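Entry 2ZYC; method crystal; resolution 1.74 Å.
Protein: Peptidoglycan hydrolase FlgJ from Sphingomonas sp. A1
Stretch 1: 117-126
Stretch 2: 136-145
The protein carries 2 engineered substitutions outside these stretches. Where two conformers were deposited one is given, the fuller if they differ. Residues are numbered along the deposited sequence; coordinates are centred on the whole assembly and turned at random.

Stretch 1 (117-126) DGHAFARALQ
Stretch 2, residues 136-145: YADKLARVIN

The centre of this contact is a pair of alanines. Ala 122 and Ala 137 point their CB atoms at the opposing helix, Ala 122 CB lying 3.5 Å from Ala 137 CA and 3.9 Å from Ala 137 CB. Such small side chains let the backbones come close: the axes of helices 118-126 and 136-145 approach to 8.2 Å, crossing at 141° between their N-to-C directions, so the chains run roughly antiparallel. The register follows, with Ala 122 CA 4.7 Å from Ala 137 CA and, one turn away, His 119 CA 4.8 Å from Ala 141 CA. From Gly 118 to Gln 126 and from Tyr 136 to Ile 144 the torsions are helical, phi -54° to -70° and psi -39° to -49°, with i to i+4 backbone hydrogen bonds; Asp 117 is extended, at -114°/132°, and Asn 145 departs to -93°/-1°.

Ala 137 is the knob, its methyl seated among His 119, Ala 122, Arg 123 and Gln 126. At Gly 118 the packing tolerates no side chain: an ideal CB there would fall 2.9 Å from Ile 144 CG2, a clash. Its CA instead rests 3.6 Å from Ile 144 CD1.

Larger apolar groups pack beside this tight seam. Leu 140 (chi1 t, chi2 p) brings CD2 to 3.8 Å from Ala 122 CB, and that same CD2 lies 4.1 Å from both Phe 121 CE2 and Leu 125 CD1. Leu 125 is m, t. Phe 121 starts sideways, but chi1 t and chi2 74° carry its ring nearer, with CD2 4.0 Å from Ile 144 CD1; Ile 144 is m, t. All four are buried, as suits their hydrocarbon surfaces.

The polar edge begins at His 119 (chi1 t, chi2 -87°). Ala 137 CB sits over one face of its ring, 3.8 Å from the centroid, a CH-pi contact, while Ala 141 CB approaches the edge, 3.8 Å from His 119 CD2. Both ring nitrogens are used: NE2 donates to Asp 138 OD1 at 2.8 Å, and ND1 accepts from Arg 123 NH1 at 2.8 Å. Asp 138 points its CB away, yet chi1 m and chi2 -11° return the carboxylate to the histidine.

Where the first stretch ends against the start of the second, Gln 126 (t, t, chi3 -23°) directs OE1 to Ala 137 N, a weak hydrogen bond of 3.4 Å, beside Tyr 136 (chi1 t, chi2 77°).

At the far end, Asp 117 (chi1 t) caps the first helix, OD2 accepting from Ala 120 N at 3.0 Å. One water donates to Asp 117 OD1 and Asn 145 OD1 and accepts from His 119 N; another accepts from Gly 118 N and Asn 145 ND2, bridging the stretches where Asn 145 (chi1 m) makes no direct contact.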

ATOM      1  N   ASP A 117       0.005  -7.216 -14.282  1.00 16.41           N
ATOM      2  CA  ASP A 117       0.605  -6.035 -14.889  1.00 15.64           C
ATOM      3  C   ASP A 117       0.347  -4.847 -13.964  1.00 15.64           C
ATOM      4  O   ASP A 117      -0.777  -4.656 -13.497  1.00 14.79           O
ATOM      5  CB  ASP A 117       0.007  -5.788 -16.281  1.00 16.06           C
ATOM      6  CG  ASP A 117       0.427  -4.459 -16.871  1.00 16.26           C
ATOM      7  OD1 ASP A 117       1.583  -4.338 -17.324  1.00 17.97           O
ATOM      8  OD2 ASP A 117      -0.400  -3.527 -16.875  1.00 17.76           O
ATOM      9  N   GLY A 118       1.389  -4.067 -13.690  1.00 15.44           N
ATOM     10  CA  GLY A 118       1.281  -2.929 -12.770  1.00 15.45           C
ATOM     11  C   GLY A 118       0.182  -1.948 -13.121  1.00 15.53           C
ATOM     12  O   GLY A 118      -0.603  -1.551 -12.257  1.00 15.71           O
ATOM     13  N   HIS A 119       0.116  -1.556 -14.390  1.00 15.78           N
ATOM     14  CA  HIS A 119      -0.868  -0.562 -14.813  1.00 16.27           C
ATOM     15  C   HIS A 119      -2.293  -1.106 -14.709  1.00 15.76           C
ATOM     16  O   HIS A 119      -3.190  -0.396 -14.251  1.00 15.68           O
ATOM     17  CB  HIS A 119      -0.576  -0.046 -16.226  1.00 16.93           C
ATOM     18  CG  HIS A 119      -1.212   1.275 -16.524  1.00 19.31           C
ATOM     19  ND1 HIS A 119      -2.494   1.391 -17.019  1.00 21.34           N
ATOM     20  CD2 HIS A 119      -0.750   2.540 -16.377  1.00 21.80           C
ATOM     21  CE1 HIS A 119      -2.789   2.668 -17.176  1.00 22.03           C
ATOM     22  NE2 HIS A 119      -1.750   3.387 -16.789  1.00 23.15           N
ATOM     23  N   ALA A 120      -2.489  -2.364 -15.123  1.00 15.51           N
ATOM     24  CA  ALA A 120      -3.793  -3.032 -15.020  1.00 14.97           C
ATOM     25  C   ALA A 120      -4.261  -3.078 -13.562  1.00 14.50           C
ATOM     26  O   ALA A 120      -5.436  -2.807 -13.255  1.00 14.25           O
ATOM     27  CB  ALA A 120      -3.708  -4.450 -15.589  1.00 15.47           C
ATOM     28  N   PHE A 121      -3.324  -3.423 -12.679  1.00 13.84           N
ATOM     29  CA  PHE A 121      -3.572  -3.482 -11.242  1.00 13.21           C
ATOM     30  C   PHE A 121      -4.001  -2.110 -10.717  1.00 13.15           C
ATOM     31  O   PHE A 121      -5.005  -1.981 -10.022  1.00 11.95           O
ATOM     32  CB  PHE A 121      -2.312  -4.000 -10.525  1.00 13.11           C
ATOM     33  CG  PHE A 121      -2.322  -3.812  -9.033  1.00 12.72           C
ATOM     34  CD1 PHE A 121      -3.123  -4.611  -8.220  1.00 12.05           C
ATOM     35  CD2 PHE A 121      -1.507  -2.848  -8.437  1.00 13.58           C
ATOM     36  CE1 PHE A 121      -3.129  -4.436  -6.831  1.00 12.53           C
ATOM     37  CE2 PHE A 121      -1.500  -2.669  -7.054  1.00 12.69           C
ATOM     38  CZ  PHE A 121      -2.323  -3.468  -6.246  1.00 12.46           C
ATOM     39  N   ALA A 122      -3.239  -1.085 -11.074  1.00 13.04           N
ATOM     40  CA  ALA A 122      -3.539   0.268 -10.621  1.00 13.63           C
ATOM     41  C   ALA A 122      -4.883   0.754 -11.151  1.00 13.69           C
ATOM     42  O   ALA A 122      -5.657   1.346 -10.415  1.00 13.86           O
ATOM     43  CB  ALA A 122      -2.411   1.218 -11.010  1.00 13.55           C
ATOM     44  N   ARG A 123      -5.165   0.478 -12.424  1.00 14.32           N
ATOM     45  CA  ARG A 123      -6.474   0.800 -13.011  1.00 15.05           C
ATOM     46  C   ARG A 123      -7.621   0.129 -12.250  1.00 14.55           C
ATOM     47  O   ARG A 123      -8.661   0.747 -12.037  1.00 13.77           O
ATOM     48  CB  ARG A 123      -6.521   0.421 -14.495  1.00 14.98           C
ATOM     49  CG  ARG A 123      -5.631   1.275 -15.408  1.00 17.24           C
ATOM     50  CD  ARG A 123      -5.906   1.041 -16.909  1.00 17.86           C
ATOM     51  NE  ARG A 123      -6.106  -0.369 -17.267  1.00 23.01           N
ATOM     52  CZ  ARG A 123      -5.172  -1.181 -17.760  1.00 24.67           C
ATOM     53  NH1 ARG A 123      -3.931  -0.759 -17.958  1.00 26.77           N
ATOM     54  NH2 ARG A 123      -5.480  -2.438 -18.046  1.00 25.67           N
ATOM     55  N   ALA A 124      -7.416  -1.125 -11.835  1.00 14.03           N
ATOM     56  CA  ALA A 124      -8.429  -1.867 -11.061  1.00 14.11           C
ATOM     57  C   ALA A 124      -8.701  -1.219  -9.700  1.00 14.25           C
ATOM     58  O   ALA A 124      -9.850  -1.152  -9.258  1.00 14.14           O
ATOM     59  CB  ALA A 124      -8.032  -3.338 -10.897  1.00 14.01           C
ATOM     60  N   LEU A 125      -7.645  -0.729  -9.052  1.00 14.24           N
ATOM     61  CA  LEU A 125      -7.793   0.005  -7.793  1.00 14.63           C
ATOM     62  C   LEU A 125      -8.541   1.315  -8.020  1.00 15.69           C
ATOM     63  O   LEU A 125      -9.431   1.667  -7.246  1.00 15.85           O
ATOM     64  CB  LEU A 125      -6.425   0.316  -7.187  1.00 14.27           C
ATOM     65  CG  LEU A 125      -5.660  -0.858  -6.578  1.00 13.87           C
ATOM     66  CD1 LEU A 125      -4.241  -0.388  -6.278  1.00 14.44           C
ATOM     67  CD2 LEU A 125      -6.362  -1.371  -5.318  1.00 13.50           C
ATOM     68  N   GLN A 126      -8.169   2.030  -9.078  1.00 16.49           N
ATOM     69  CA  GLN A 126      -8.815   3.294  -9.405  0.50 17.58           C
ATOM     70  C   GLN A 126     -10.306   3.112  -9.702  1.00 17.79           C
ATOM     71  O   GLN A 126     -11.135   3.915  -9.263  1.00 17.75           O
ATOM     72  CB  GLN A 126      -8.099   3.973 -10.565  0.50 17.91           C
ATOM     73  CG  GLN A 126      -8.310   5.474 -10.610  0.50 19.51           C
ATOM     74  CD  GLN A 126      -7.273   6.173 -11.456  0.50 21.51           C
ATOM     75  OE1 GLN A 126      -6.176   5.655 -11.664  0.50 22.39           O
ATOM     76  NE2 GLN A 126      -7.611   7.360 -11.950  0.50 22.42           N
ATOM     77  N   TYR A 136      -3.162   8.445 -11.453  1.00 19.58           N
ATOM     78  CA  TYR A 136      -2.810   7.447 -10.427  1.00 19.22           C
ATOM     79  C   TYR A 136      -2.209   6.168 -10.996  1.00 18.77           C
ATOM     80  O   TYR A 136      -1.174   5.698 -10.507  1.00 18.17           O
ATOM     81  CB  TYR A 136      -3.983   7.111  -9.482  1.00 19.44           C
ATOM     82  CG  TYR A 136      -3.528   6.261  -8.305  1.00 19.64           C
ATOM     83  CD1 TYR A 136      -2.836   6.835  -7.236  1.00 19.08           C
ATOM     84  CD2 TYR A 136      -3.758   4.885  -8.280  1.00 19.71           C
ATOM     85  CE1 TYR A 136      -2.395   6.063  -6.162  1.00 20.62           C
ATOM     86  CE2 TYR A 136      -3.321   4.102  -7.209  1.00 20.03           C
ATOM     87  CZ  TYR A 136      -2.646   4.702  -6.155  1.00 20.30           C
ATOM     88  OH  TYR A 136      -2.205   3.947  -5.089  1.00 21.27           O
ATOM     89  N   ALA A 137      -2.844   5.613 -12.028  1.00 18.55           N
ATOM     90  CA  ALA A 137      -2.377   4.372 -12.635  1.00 18.29           C
ATOM     91  C   ALA A 137      -0.978   4.517 -13.230  1.00 18.18           C
ATOM     92  O   ALA A 137      -0.129   3.649 -13.047  1.00 17.31           O
ATOM     93  CB  ALA A 137      -3.376   3.860 -13.683  1.00 18.91           C
ATOM     94  N   ASP A 138      -0.739   5.637 -13.912  1.00 17.83           N
ATOM     95  CA  ASP A 138       0.568   5.920 -14.494  1.00 18.06           C
ATOM     96  C   ASP A 138       1.642   6.045 -13.416  1.00 17.68           C
ATOM     97  O   ASP A 138       2.731   5.485 -13.551  1.00 17.78           O
ATOM     98  CB  ASP A 138       0.528   7.205 -15.325  1.00 18.06           C
ATOM     99  CG  ASP A 138      -0.145   7.019 -16.676  1.00 20.66           C
ATOM    100  OD1 ASP A 138      -0.409   5.864 -17.086  1.00 21.84           O
ATOM    101  OD2 ASP A 138      -0.407   8.050 -17.334  1.00 22.43           O
ATOM    102  N   LYS A 139       1.324   6.783 -12.355  1.00 17.23           N
ATOM    103  CA  LYS A 139       2.275   7.011 -11.261  1.00 17.02           C
ATOM    104  C   LYS A 139       2.597   5.720 -10.504  1.00 16.48           C
ATOM    105  O   LYS A 139       3.768   5.446 -10.213  1.00 15.86           O
ATOM    106  CB  LYS A 139       1.752   8.084 -10.314  1.00 17.46           C
ATOM    107  CG  LYS A 139       1.744   9.472 -10.933  1.00 19.08           C
ATOM    108  CD  LYS A 139       1.031  10.447 -10.028  1.00 21.44           C
ATOM    109  CE  LYS A 139       0.865  11.798 -10.701  1.00 23.39           C
ATOM    110  NZ  LYS A 139      -0.117  12.624  -9.953  1.00 23.76           N
ATOM    111  N   LEU A 140       1.575   4.916 -10.215  1.00 15.53           N
ATOM    112  CA  LEU A 140       1.802   3.648  -9.519  1.00 14.82           C
ATOM    113  C   LEU A 140       2.525   2.626 -10.384  1.00 14.75           C
ATOM    114  O   LEU A 140       3.437   1.934  -9.916  1.00 14.36           O
ATOM    115  CB  LEU A 140       0.488   3.071  -8.961  1.00 14.79           C
ATOM    116  CG  LEU A 140       0.577   1.748  -8.185  1.00 14.44           C
ATOM    117  CD1 LEU A 140       1.624   1.803  -7.065  1.00 14.85           C
ATOM    118  CD2 LEU A 140      -0.788   1.376  -7.626  1.00 14.35           C
ATOM    119  N   ALA A 141       2.124   2.531 -11.648  1.00 14.68           N
ATOM    120  CA  ALA A 141       2.806   1.645 -12.601  1.00 15.31           C
ATOM    121  C   ALA A 141       4.296   2.004 -12.712  1.00 15.29           C
ATOM    122  O   ALA A 141       5.146   1.114 -12.779  1.00 15.09           O
ATOM    123  CB  ALA A 141       2.126   1.689 -13.967  1.00 15.09           C
ATOM    124  N   ARG A 142       4.606   3.303 -12.708  1.00 15.75           N
ATOM    125  CA  ARG A 142       5.999   3.748 -12.766  1.00 16.84           C
ATOM    126  C   ARG A 142       6.829   3.215 -11.584  1.00 15.85           C
ATOM    127  O   ARG A 142       7.980   2.819 -11.761  1.00 15.79           O
ATOM    128  CB  ARG A 142       6.104   5.281 -12.863  1.00 16.80           C
ATOM    129  CG  ARG A 142       7.492   5.752 -13.311  1.00 19.06           C
ATOM    130  CD  ARG A 142       7.615   7.277 -13.361  1.00 20.53           C
ATOM    131  NE  ARG A 142       8.900   7.671 -13.948  1.00 28.14           N
ATOM    132  CZ  ARG A 142       9.454   8.876 -13.829  1.00 31.11           C
ATOM    133  NH1 ARG A 142      10.630   9.125 -14.403  1.00 32.63           N
ATOM    134  NH2 ARG A 142       8.840   9.831 -13.138  1.00 32.69           N
ATOM    135  N   VAL A 143       6.244   3.195 -10.387  1.00 15.53           N
ATOM    136  CA  VAL A 143       6.942   2.660  -9.216  1.00 15.17           C
ATOM    137  C   VAL A 143       7.082   1.134  -9.338  1.00 14.90           C
ATOM    138  O   VAL A 143       8.160   0.576  -9.089  1.00 14.55           O
ATOM    139  CB  VAL A 143       6.253   3.050  -7.869  1.00 15.07           C
ATOM    140  CG1 VAL A 143       7.002   2.455  -6.675  1.00 15.31           C
ATOM    141  CG2 VAL A 143       6.172   4.565  -7.716  1.00 15.68           C
ATOM    142  N   ILE A 144       5.993   0.476  -9.732  1.00 14.80           N
ATOM    143  CA  ILE A 144       5.962  -0.979  -9.861  1.00 15.07           C
ATOM    144  C   ILE A 144       7.035  -1.496 -10.826  1.00 16.03           C
ATOM    145  O   ILE A 144       7.717  -2.484 -10.534  1.00 16.88           O
ATOM    146  CB  ILE A 144       4.558  -1.482 -10.284  1.00 14.70           C
ATOM    147  CG1 ILE A 144       3.566  -1.301  -9.126  1.00 13.85           C
ATOM    148  CG2 ILE A 144       4.608  -2.956 -10.710  1.00 13.81           C
ATOM    149  CD1 ILE A 144       2.111  -1.624  -9.476  1.00 14.76           C
ATOM    150  N   ASN A 145       7.167  -0.805 -11.958  1.00 16.86           N
ATOM    151  CA  ASN A 145       8.057  -1.187 -13.053  1.00 17.45           C
ATOM    152  C   ASN A 145       9.448  -0.544 -12.976  1.00 17.86           C
ATOM    153  O   ASN A 145      10.306  -0.820 -13.814  1.00 17.76           O
ATOM    154  CB  ASN A 145       7.389  -0.854 -14.397  1.00 17.81           C
ATOM    155  CG  ASN A 145       6.099  -1.655 -14.633  1.00 17.77           C
ATOM    156  OD1 ASN A 145       5.131  -1.143 -15.207  1.00 19.94           O
ATOM    157  ND2 ASN A 145       6.088  -2.907 -14.190  1.00 17.72           N
TER
HETATM  158  O   HOH W   1       2.523  -1.974 -16.033  1.00 17.32           O
HETATM  159  O   HOH W   2       4.071  -4.571 -14.342  1.00 19.53           O